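Local structure of ESAT-6/WXG100 secretion system protein (Streptococcus gallolyticus, 7JQE) at residues A158-I161 with D162-Q166; S208-A211 with T212-S215; D226-S229 with D230-K234; G472-L475 with Y476-T480. The protein is the extracellular region of EsaA, a membrane subunit of the bacterial type VIIb secretion system, and probably serves in the export of toxins across the cell envelope. All blocks are in the same frame, centred on the assembly; numbering follows the deposited sequence.

In the fold
Along the chain from the N terminus the four contacts come in series, none nested in or crossing another, and each joins neighbouring turns of a single helix, in interaction 2 at its start, without closing a long loop. Interaction 1 ends helix 152-164. Interaction 2 starts helix 211-219 and interaction 3 lies on the next helix, 225-244; they touch through F214, which packs on V228 and Y231. After the strands, interaction 4 on helix 462-491 returns to interaction 1, where L163 meets Y476 and T477. Two pairs result, with the centres of interactions 1 and 3 about 63 Å apart in this elongated chain. Interactions 3 and 4 both touch the second subunit.

Interaction 1. Residues A158-I161 with D162-Q166; sequences AIKI and DLLNQ. With EDO (1,2-ethanediol), chain L.
With CG2 of I159 anti to the backbone N (the other branch, CG1, has chi1 -61°) and CG of L163 anti to its own carbonyl carbon (chi1 -73°), the two side chains lie side by side and point the same way, and CG2 of I159 meets CD1 of L163 at 3.9 Å. This is an i to i+4 apolar pair on the last turns of an alpha helix, 152-164. One residue on, the pattern repeats on a more open face: the methylene CG of K160 runs alongside L164, 4.1 Å from its CD1, before the lysine chain bends at chi3.

The backbone bonds beneath are regular at first. L163 N donates to I159 O at 2.9 Å, and L164 N to K160 O at 3.0 Å with an N-H...O angle of 161°. The next one, from N165 N to I161 O, is weak and stretched to 3.4 Å, as the helix gives way to a turn in which Q166 N bonds to L163 O.

I159 and L163 form the buried stripe of this short helix. They pack on helix 462-491, I159 against T480 and L163 against Y476 and T477, while I159 also rests on L141 and Y146 of the preceding loop. I161 and L164 lie on the surface. D162 ties the helix to that same loop, because its carboxylate bonds to the hydroxyl of Y146; a 1,2-ethanediol, probably from the crystallisation liquor and also bonded to S145, donates through O1 to D162 OD2 at 2.9 Å.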
loop_
_atom_site.group_PDB
_atom_site.type_symbol
_atom_site.label_atom_id
_atom_site.label_comp_id
_atom_site.label_asym_id
_atom_site.label_seq_id
_atom_site.Cartn_x
_atom_site.Cartn_y
_atom_site.Cartn_z
ATOM N N ALA A 158 29.351 -50.555 -6.560
ATOM C CA ALA A 158 30.647 -49.891 -6.657
ATOM C C ALA A 158 30.586 -48.680 -7.582
ATOM O O ALA A 158 31.212 -47.650 -7.308
ATOM C CB ALA A 158 31.707 -50.880 -7.140
ATOM N N ILE A 159 29.854 -48.792 -8.692
ATOM C CA ILE A 159 29.730 -47.670 -9.618
ATOM C C ILE A 159 28.983 -46.521 -8.957
ATOM O O ILE A 159 29.418 -45.364 -9.006
ATOM C CB ILE A 159 29.037 -48.121 -10.917
ATOM C CG1 ILE A 159 29.861 -49.209 -11.614
ATOM C CG2 ILE A 159 28.810 -46.929 -11.842
ATOM C CD1 ILE A 159 29.165 -49.857 -12.799
ATOM N N LYS A 160 27.849 -46.824 -8.324
ATOM C CA LYS A 160 27.062 -45.787 -7.665
ATOM C C LYS A 160 27.889 -45.050 -6.617
ATOM O O LYS A 160 27.899 -43.816 -6.573
ATOM C CB LYS A 160 25.813 -46.408 -7.039
ATOM C CG LYS A 160 25.041 -45.480 -6.128
ATOM C CD LYS A 160 23.691 -46.075 -5.765
ATOM C CE LYS A 160 22.812 -46.240 -6.998
ATOM N NZ LYS A 160 21.447 -46.738 -6.661
ATOM N N ILE A 161 28.599 -45.795 -5.767
ATOM C CA ILE A 161 29.401 -45.167 -4.721
ATOM C C ILE A 161 30.453 -44.249 -5.326
ATOM O O ILE A 161 30.767 -43.189 -4.769
ATOM C CB ILE A 161 30.036 -46.239 -3.818
ATOM C CG1 ILE A 161 28.954 -46.977 -3.028
ATOM C CG2 ILE A 161 31.062 -45.611 -2.888
ATOM C CD1 ILE A 161 29.496 -48.019 -2.080
ATOM N N ASP A 162 31.017 -44.634 -6.473
ATOM C CA ASP A 162 32.012 -43.782 -7.120
ATOM C C ASP A 162 31.376 -42.524 -7.702
ATOM O O ASP A 162 31.984 -41.448 -7.675
ATOM C CB ASP A 162 32.752 -44.560 -8.208
ATOM C CG ASP A 162 33.901 -45.384 -7.659
ATOM O OD1 ASP A 162 34.464 -45.004 -6.611
ATOM O OD2 ASP A 162 34.248 -46.411 -8.280
ATOM N N LEU A 163 30.159 -42.636 -8.238
ATOM C CA LEU A 163 29.512 -41.473 -8.837
ATOM C C LEU A 163 29.091 -40.461 -7.778
ATOM O O LEU A 163 29.216 -39.249 -7.987
ATOM C CB LEU A 163 28.311 -41.912 -9.673
ATOM C CG LEU A 163 28.662 -42.596 -10.996
ATOM C CD1 LEU A 163 27.451 -43.285 -11.610
ATOM C CD2 LEU A 163 29.248 -41.583 -11.965
ATOM N N LEU A 164 28.595 -40.935 -6.633
ATOM C CA LEU A 164 28.144 -40.015 -5.593
ATOM C C LEU A 164 29.301 -39.236 -4.981
ATOM O O LEU A 164 29.117 -38.087 -4.561
ATOM C CB LEU A 164 27.379 -40.776 -4.511
ATOM C CG LEU A 164 26.026 -41.343 -4.943
ATOM C CD1 LEU A 164 25.377 -42.126 -3.817
ATOM C CD2 LEU A 164 25.112 -40.220 -5.408
ATOM N N ASN A 165 30.490 -39.833 -4.915
ATOM C CA ASN A 165 31.671 -39.128 -4.429
ATOM C C ASN A 165 32.334 -38.282 -5.507
ATOM O O ASN A 165 33.387 -37.691 -5.248
ATOM C CB ASN A 165 32.691 -40.117 -3.863
ATOM C CG ASN A 165 32.249 -40.720 -2.547
ATOM O OD1 ASN A 165 32.219 -41.941 -2.387
ATOM N ND2 ASN A 165 31.904 -39.863 -1.593
ATOM N N GLN A 166 31.745 -38.212 -6.699
ATOM C CA GLN A 166 32.326 -37.484 -7.815
ATOM C C GLN A 166 31.445 -36.359 -8.337
ATOM O O GLN A 166 31.967 -35.436 -8.970
ATOM C CB GLN A 166 32.640 -38.452 -8.970
ATOM C CG GLN A 166 33.480 -37.864 -10.086
ATOM C CD GLN A 166 33.919 -38.911 -11.099
ATOM O OE1 GLN A 166 33.803 -40.116 -10.863
ATOM N NE2 GLN A 166 34.428 -38.452 -12.236
HETATM C C1 EDO L . 36.944 -47.679 -6.382
HETATM O O1 EDO L . 36.814 -47.656 -7.807
HETATM C C2 EDO L . 36.792 -49.109 -5.878
HETATM O O2 EDO L . 36.956 -49.136 -4.455
#

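Interaction 2. Residues S208-A211 with T212-S215; sequences SDYA and TLFS
An aromatic pair four residues apart, Y210 and F214, marks the start of helix 211-219, where the loop after helix 191-200 turns into its first turn. The two ring planes are inclined by only 26°, but they are slid so far apart, with centroids 5.6 Å from each other, that they barely overlap and do not form a full stack. The closest touch is made instead by the tyrosine's methylene: CB of Y210 comes within 3.3 Å of CE2 of F214, and CZ of F214 reaches CD2 of Y210 at 3.9 Å. F214 has CG anti to its carbonyl carbon (chi1 -75°), which carries the ring back alongside Y210, its CE2 toward the tyrosine's CB. L213 adds a looser contact, its CD2 lying 4.3 Å from CD2 of Y210.

Backbone bonds set this spacing. F214 N donates to Y210 O at 2.8 Å, almost straight at 175°. A211 O takes two donors from S215, its N at 2.8 Å and its hydroxyl OG at 3.1 Å, the latter from above the carbonyl plane.

Around the pair, Y210 packs on L235 of helix 225-244 and I416 of helix 396-427, F214 on V228 and Y231, and L213 on I409. The phenol of Y210 bonds to the carbonyl oxygen of D204. The tyrosine is therefore held at its polar end by the loop and along its carbon atoms by F214 and L213, while S215 OG spends its proton on A211 O, an oxygen already bonded to the serine's own amide, so that this polar end is turned back onto its own helix at the exposed side.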
loop_
_atom_site.group_PDB
_atom_site.type_symbol
_atom_site.label_atom_id
_atom_site.label_comp_id
_atom_site.label_asym_id
_atom_site.label_seq_id
_atom_site.Cartn_x
_atom_site.Cartn_y
_atom_site.Cartn_z
ATOM N N SER A 208 8.508 20.725 -1.682
ATOM C CA SER A 208 8.751 22.117 -1.310
ATOM C C SER A 208 7.474 22.945 -1.397
ATOM O O SER A 208 7.260 23.856 -0.588
ATOM C CB SER A 208 9.834 22.718 -2.206
ATOM O OG SER A 208 10.975 21.878 -2.256
ATOM N N ASP A 209 6.614 22.645 -2.372
ATOM C CA ASP A 209 5.358 23.371 -2.510
ATOM C C ASP A 209 4.441 23.205 -1.304
ATOM O O ASP A 209 3.411 23.882 -1.238
ATOM C CB ASP A 209 4.627 22.919 -3.776
ATOM C CG ASP A 209 5.207 23.539 -5.039
ATOM O OD1 ASP A 209 6.236 24.248 -4.945
ATOM O OD2 ASP A 209 4.625 23.321 -6.125
ATOM N N TYR A 210 4.781 22.331 -0.359
ATOM C CA TYR A 210 3.964 22.101 0.824
ATOM C C TYR A 210 4.442 22.879 2.045
ATOM O O TYR A 210 3.741 22.891 3.063
ATOM C CB TYR A 210 3.932 20.603 1.158
ATOM C CG TYR A 210 3.181 19.757 0.151
ATOM C CD1 TYR A 210 3.705 19.512 -1.113
ATOM C CD2 TYR A 210 1.950 19.200 0.467
ATOM C CE1 TYR A 210 3.020 18.737 -2.033
ATOM C CE2 TYR A 210 1.257 18.427 -0.447
ATOM C CZ TYR A 210 1.798 18.195 -1.694
ATOM O OH TYR A 210 1.112 17.425 -2.605
ATOM N N ALA A 211 5.602 23.535 1.959
ATOM C CA ALA A 211 6.204 24.185 3.120
ATOM C C ALA A 211 5.217 25.094 3.839
ATOM O O ALA A 211 4.939 24.913 5.030
ATOM C CB ALA A 211 7.439 24.974 2.688
ATOM N N THR A 212 4.684 26.088 3.125
ATOM C CA THR A 212 3.789 27.055 3.751
ATOM C C THR A 212 2.579 26.363 4.369
ATOM O O THR A 212 2.231 26.611 5.531
ATOM C CB THR A 212 3.358 28.107 2.726
ATOM O OG1 THR A 212 2.672 27.474 1.640
ATOM C CG2 THR A 212 4.577 28.832 2.180
ATOM N N LEU A 213 1.934 25.475 3.610
ATOM C CA LEU A 213 0.782 24.742 4.128
ATOM C C LEU A 213 1.127 24.002 5.414
ATOM O O LEU A 213 0.406 24.099 6.415
ATOM C CB LEU A 213 0.271 23.762 3.076
ATOM C CG LEU A 213 -0.739 22.741 3.591
ATOM C CD1 LEU A 213 -2.062 23.418 3.881
ATOM C CD2 LEU A 213 -0.915 21.595 2.602
ATOM N N PHE A 214 2.224 23.240 5.399
ATOM C CA PHE A 214 2.628 22.511 6.595
ATOM C C PHE A 214 2.974 23.462 7.735
ATOM O O PHE A 214 2.770 23.128 8.908
ATOM C CB PHE A 214 3.816 21.598 6.276
ATOM C CG PHE A 214 3.448 20.358 5.498
ATOM C CD1 PHE A 214 2.219 19.740 5.686
ATOM C CD2 PHE A 214 4.334 19.807 4.577
ATOM C CE1 PHE A 214 1.876 18.600 4.972
ATOM C CE2 PHE A 214 4.000 18.661 3.858
ATOM C CZ PHE A 214 2.770 18.059 4.054
ATOM N N SER A 215 3.495 24.648 7.414
ATOM C CA SER A 215 3.880 25.588 8.461
ATOM C C SER A 215 2.657 26.172 9.153
ATOM O O SER A 215 2.626 26.286 10.384
ATOM C CB SER A 215 4.748 26.702 7.876
ATOM O OG SER A 215 6.059 26.238 7.603
#

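Interaction 3. Residues D226-S229 with D230-K234; sequences DEVS and DYQSK. With EDO (1,2-ethanediol), chain F.
D226 O receives the amide of D230 at 2.8 Å, the shortest backbone bond between these two turns of helix 225-244. The ladder of i to i+4 bonds typical of an alpha helix continues with Y231 N to E227 O, Q232 N to V228 O and S233 N to S229 O. Two side chains, Y231 and Q232, lie against the preceding turn. Y231 has CG anti to its carbonyl carbon (chi1 -77°), which lays ring atom CD1 beside E227 O, the same oxygen that takes its amide. Q232 crosses V228 at an angle, its NE2 standing 3.6 Å from the valine's CG1.

The inner face, V228 and Y231, packs on M223, with V228 also on E218 of helix 211-219 and Y231 on L413 of helix 396-427. E227 bonds back to the amide of T224. At the dimer interface E227 meets A411 of the second subunit, and Y231 and K234 both meet S414 of that subunit. K234 also forms a salt bridge with D417 of its own chain.

A water donates to D230 OD1 at 3.3 Å and lies 3.1 Å from S233 OG, with S229 OG a weaker partner. At the interface a 1,2-ethanediol, probably from the crystallisation liquor, bridges K234 and, weakly, D230 OD2 to S414 and T418 of the second subunit; K234 NZ donates to its O2 at 3.0 Å.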
loop_
_atom_site.group_PDB
_atom_site.type_symbol
_atom_site.label_atom_id
_atom_site.label_comp_id
_atom_site.label_asym_id
_atom_site.label_seq_id
_atom_site.Cartn_x
_atom_site.Cartn_y
_atom_site.Cartn_z
ATOM N N ASP A 226 6.133 15.243 13.481
ATOM C CA ASP A 226 6.424 13.951 12.866
ATOM C C ASP A 226 5.525 13.694 11.665
ATOM O O ASP A 226 5.970 13.124 10.663
ATOM C CB ASP A 226 6.275 12.825 13.888
ATOM C CG ASP A 226 7.337 12.872 14.965
ATOM O OD1 ASP A 226 8.372 13.539 14.755
ATOM O OD2 ASP A 226 7.136 12.236 16.020
ATOM N N GLU A 227 4.251 14.088 11.752
ATOM C CA GLU A 227 3.367 13.956 10.597
ATOM C C GLU A 227 3.918 14.725 9.403
ATOM O O GLU A 227 3.862 14.244 8.265
ATOM C CB GLU A 227 1.958 14.439 10.947
ATOM C CG GLU A 227 1.169 13.484 11.837
ATOM C CD GLU A 227 -0.046 14.139 12.489
ATOM O OE1 GLU A 227 0.117 15.180 13.162
ATOM O OE2 GLU A 227 -1.168 13.613 12.329
ATOM N N VAL A 228 4.470 15.914 9.646
ATOM C CA VAL A 228 5.057 16.693 8.562
ATOM C C VAL A 228 6.313 16.015 8.033
ATOM O O VAL A 228 6.614 16.078 6.836
ATOM C CB VAL A 228 5.340 18.128 9.041
ATOM C CG1 VAL A 228 6.185 18.876 8.020
ATOM C CG2 VAL A 228 4.027 18.856 9.296
ATOM N N SER A 229 7.070 15.361 8.912
ATOM C CA SER A 229 8.278 14.684 8.467
ATOM C C SER A 229 7.940 13.458 7.626
ATOM O O SER A 229 8.616 13.173 6.629
ATOM C CB SER A 229 9.132 14.303 9.673
ATOM O OG SER A 229 10.374 13.760 9.263
ATOM N N ASP A 230 6.881 12.735 8.000
ATOM C CA ASP A 230 6.515 11.536 7.255
ATOM C C ASP A 230 5.944 11.882 5.885
ATOM O O ASP A 230 6.298 11.249 4.885
ATOM C CB ASP A 230 5.523 10.702 8.062
ATOM C CG ASP A 230 6.150 10.096 9.306
ATOM O OD1 ASP A 230 7.396 9.996 9.358
ATOM O OD2 ASP A 230 5.398 9.716 10.231
ATOM N N TYR A 231 5.055 12.880 5.813
ATOM C CA TYR A 231 4.508 13.270 4.517
ATOM C C TYR A 231 5.605 13.750 3.580
ATOM O O TYR A 231 5.498 13.586 2.359
ATOM C CB TYR A 231 3.440 14.352 4.688
ATOM C CG TYR A 231 2.109 13.828 5.187
ATOM C CD1 TYR A 231 1.599 14.221 6.421
ATOM C CD2 TYR A 231 1.363 12.940 4.424
ATOM C CE1 TYR A 231 0.381 13.741 6.880
ATOM C CE2 TYR A 231 0.147 12.453 4.872
ATOM C CZ TYR A 231 -0.339 12.854 6.099
ATOM O OH TYR A 231 -1.550 12.369 6.542
ATOM N N GLN A 232 6.669 14.336 4.129
ATOM C CA GLN A 232 7.797 14.732 3.296
ATOM C C GLN A 232 8.584 13.521 2.807
ATOM O O GLN A 232 9.118 13.544 1.692
ATOM C CB GLN A 232 8.699 15.692 4.068
ATOM C CG GLN A 232 8.094 17.076 4.240
ATOM C CD GLN A 232 8.837 17.921 5.253
ATOM O OE1 GLN A 232 9.665 17.417 6.012
ATOM N NE2 GLN A 232 8.541 19.214 5.272
ATOM N N SER A 233 8.666 12.460 3.619
ATOM C CA SER A 233 9.298 11.221 3.165
ATOM C C SER A 233 8.462 10.545 2.087
ATOM O O SER A 233 8.989 10.122 1.052
ATOM C CB SER A 233 9.510 10.266 4.339
ATOM O OG SER A 233 10.479 10.773 5.236
ATOM N N LYS A 234 7.152 10.428 2.319
ATOM C CA LYS A 234 6.282 9.825 1.318
ATOM C C LYS A 234 6.310 10.614 0.019
ATOM O O LYS A 234 6.327 10.029 -1.071
ATOM C CB LYS A 234 4.862 9.718 1.863
ATOM C CG LYS A 234 4.813 9.013 3.196
ATOM C CD LYS A 234 3.403 8.839 3.700
ATOM C CE LYS A 234 3.405 8.090 5.019
ATOM N NZ LYS A 234 2.036 7.938 5.576
HETATM C C1 EDO F . 2.702 7.359 9.413
HETATM O O1 EDO F . 3.765 7.293 8.455
HETATM C C2 EDO F . 1.745 6.188 9.212
HETATM O O2 EDO F . 1.173 6.257 7.901
HETATM O O HOH W 1 10.455 10.478 8.307
#

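Interaction 4. Residues G472-L475 with Y476-T480; sequences GVTL and YTELT
T477 leans back on V473 from its first side-chain atom: CB lies 3.1 Å from V473 O, and the hydroxyl OG1 donates to that oxygen at 2.6 Å. OG1 stands anti to the carbonyl carbon of its own residue (chi1 -61°), which aims it at the preceding turn, where it also touches CG1 of V473 at 3.7 Å. The amide of T477 bonds to the same oxygen at 2.7 Å, so V473 O is gripped twice, by hydroxyl and amide arriving from opposite faces of its carbonyl plane.

This is the familiar threonine-to-backbone bond of an alpha helix, here in the middle of the long helix 462-491, and it satisfies a buried hydroxyl within the helix. One turn on, T480 repeats it, with N and OG1 both donating to Y476 O; its OG1 also bonds to R127 of helix 102-135. The side chain of Y476 reaches toward that same helix, packing on S131 and R127, with its hydroxyl bonded to the amide of L141.

T474 and E478 lie side by side on the face toward the second subunit. CG2 of T474 is 3.8 Å from OE2 of E478, and the glutamate's CG comes within 3.3 Å of T474 O. That carboxylate makes a salt bridge with K129 of the second subunit, whose V130 packs on L475, while the hydroxyl of T474 turns back to the carbonyl oxygen of E470.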
loop_
_atom_site.group_PDB
_atom_site.type_symbol
_atom_site.label_atom_id
_atom_site.label_comp_id
_atom_site.label_asym_id
_atom_site.label_seq_id
_atom_site.Cartn_x
_atom_site.Cartn_y
_atom_site.Cartn_z
ATOM N N GLY A 472 19.681 -39.409 -12.291
ATOM C CA GLY A 472 20.839 -39.475 -13.169
ATOM C C GLY A 472 21.798 -40.590 -12.793
ATOM O O GLY A 472 22.316 -41.297 -13.661
ATOM N N VAL A 473 22.050 -40.763 -11.494
ATOM C CA VAL A 473 22.982 -41.791 -11.044
ATOM C C VAL A 473 22.462 -43.178 -11.400
ATOM O O VAL A 473 23.223 -44.049 -11.837
ATOM C CB VAL A 473 23.244 -41.653 -9.533
ATOM C CG1 VAL A 473 24.000 -42.861 -9.014
ATOM C CG2 VAL A 473 24.024 -40.384 -9.250
ATOM N N THR A 474 21.161 -43.410 -11.215
ATOM C CA THR A 474 20.587 -44.701 -11.582
ATOM C C THR A 474 20.731 -44.956 -13.077
ATOM O O THR A 474 21.172 -46.034 -13.495
ATOM C CB THR A 474 19.118 -44.766 -11.167
ATOM O OG1 THR A 474 19.007 -44.538 -9.759
ATOM C CG2 THR A 474 18.536 -46.127 -11.498
ATOM N N LEU A 475 20.361 -43.973 -13.900
ATOM C CA LEU A 475 20.504 -44.136 -15.343
ATOM C C LEU A 475 21.965 -44.328 -15.729
ATOM O O LEU A 475 22.305 -45.248 -16.485
ATOM C CB LEU A 475 19.902 -42.935 -16.073
ATOM C CG LEU A 475 18.372 -42.851 -16.056
ATOM C CD1 LEU A 475 17.870 -41.540 -16.666
ATOM C CD2 LEU A 475 17.774 -44.054 -16.776
ATOM N N TYR A 476 22.849 -43.471 -15.211
ATOM C CA TYR A 476 24.262 -43.586 -15.555
ATOM C C TYR A 476 24.836 -44.921 -15.087
ATOM O O TYR A 476 25.602 -45.565 -15.814
ATOM C CB TYR A 476 25.047 -42.415 -14.957
ATOM C CG TYR A 476 26.389 -42.192 -15.618
ATOM C CD1 TYR A 476 26.510 -41.362 -16.726
ATOM C CD2 TYR A 476 27.533 -42.824 -15.145
ATOM C CE1 TYR A 476 27.735 -41.164 -17.344
ATOM C CE2 TYR A 476 28.763 -42.633 -15.757
ATOM C CZ TYR A 476 28.858 -41.803 -16.855
ATOM O OH TYR A 476 30.079 -41.615 -17.466
ATOM N N THR A 477 24.469 -45.356 -13.880
ATOM C CA THR A 477 24.971 -46.628 -13.367
ATOM C C THR A 477 24.579 -47.778 -14.286
ATOM O O THR A 477 25.421 -48.599 -14.669
ATOM C CB THR A 477 24.446 -46.872 -11.950
ATOM O OG1 THR A 477 24.904 -45.832 -11.079
ATOM C CG2 THR A 477 24.941 -48.206 -11.424
ATOM N N GLU A 478 23.298 -47.845 -14.658
ATOM C CA GLU A 478 22.825 -48.952 -15.481
ATOM C C GLU A 478 23.463 -48.931 -16.864
ATOM O O GLU A 478 23.754 -49.988 -17.436
ATOM C CB GLU A 478 21.299 -48.913 -15.578
ATOM C CG GLU A 478 20.609 -49.194 -14.255
ATOM C CD GLU A 478 19.097 -49.116 -14.343
ATOM O OE1 GLU A 478 18.579 -48.751 -15.418
ATOM O OE2 GLU A 478 18.427 -49.418 -13.331
ATOM N N LEU A 479 23.690 -47.738 -17.421
ATOM C CA LEU A 479 24.349 -47.654 -18.719
ATOM C C LEU A 479 25.814 -48.061 -18.624
ATOM O O LEU A 479 26.338 -48.718 -19.530
ATOM C CB LEU A 479 24.218 -46.244 -19.286
ATOM C CG LEU A 479 22.803 -45.826 -19.685
ATOM C CD1 LEU A 479 22.673 -44.306 -19.684
ATOM C CD2 LEU A 479 22.447 -46.399 -21.044
ATOM N N THR A 480 26.493 -47.678 -17.540
ATOM C CA THR A 480 27.870 -48.124 -17.353
ATOM C C THR A 480 27.932 -49.637 -17.185
ATOM O O THR A 480 28.786 -50.303 -17.781
ATOM C CB THR A 480 28.499 -47.426 -16.148
ATOM O OG1 THR A 480 28.625 -46.027 -16.415
ATOM C CG2 THR A 480 29.881 -48.000 -15.870
#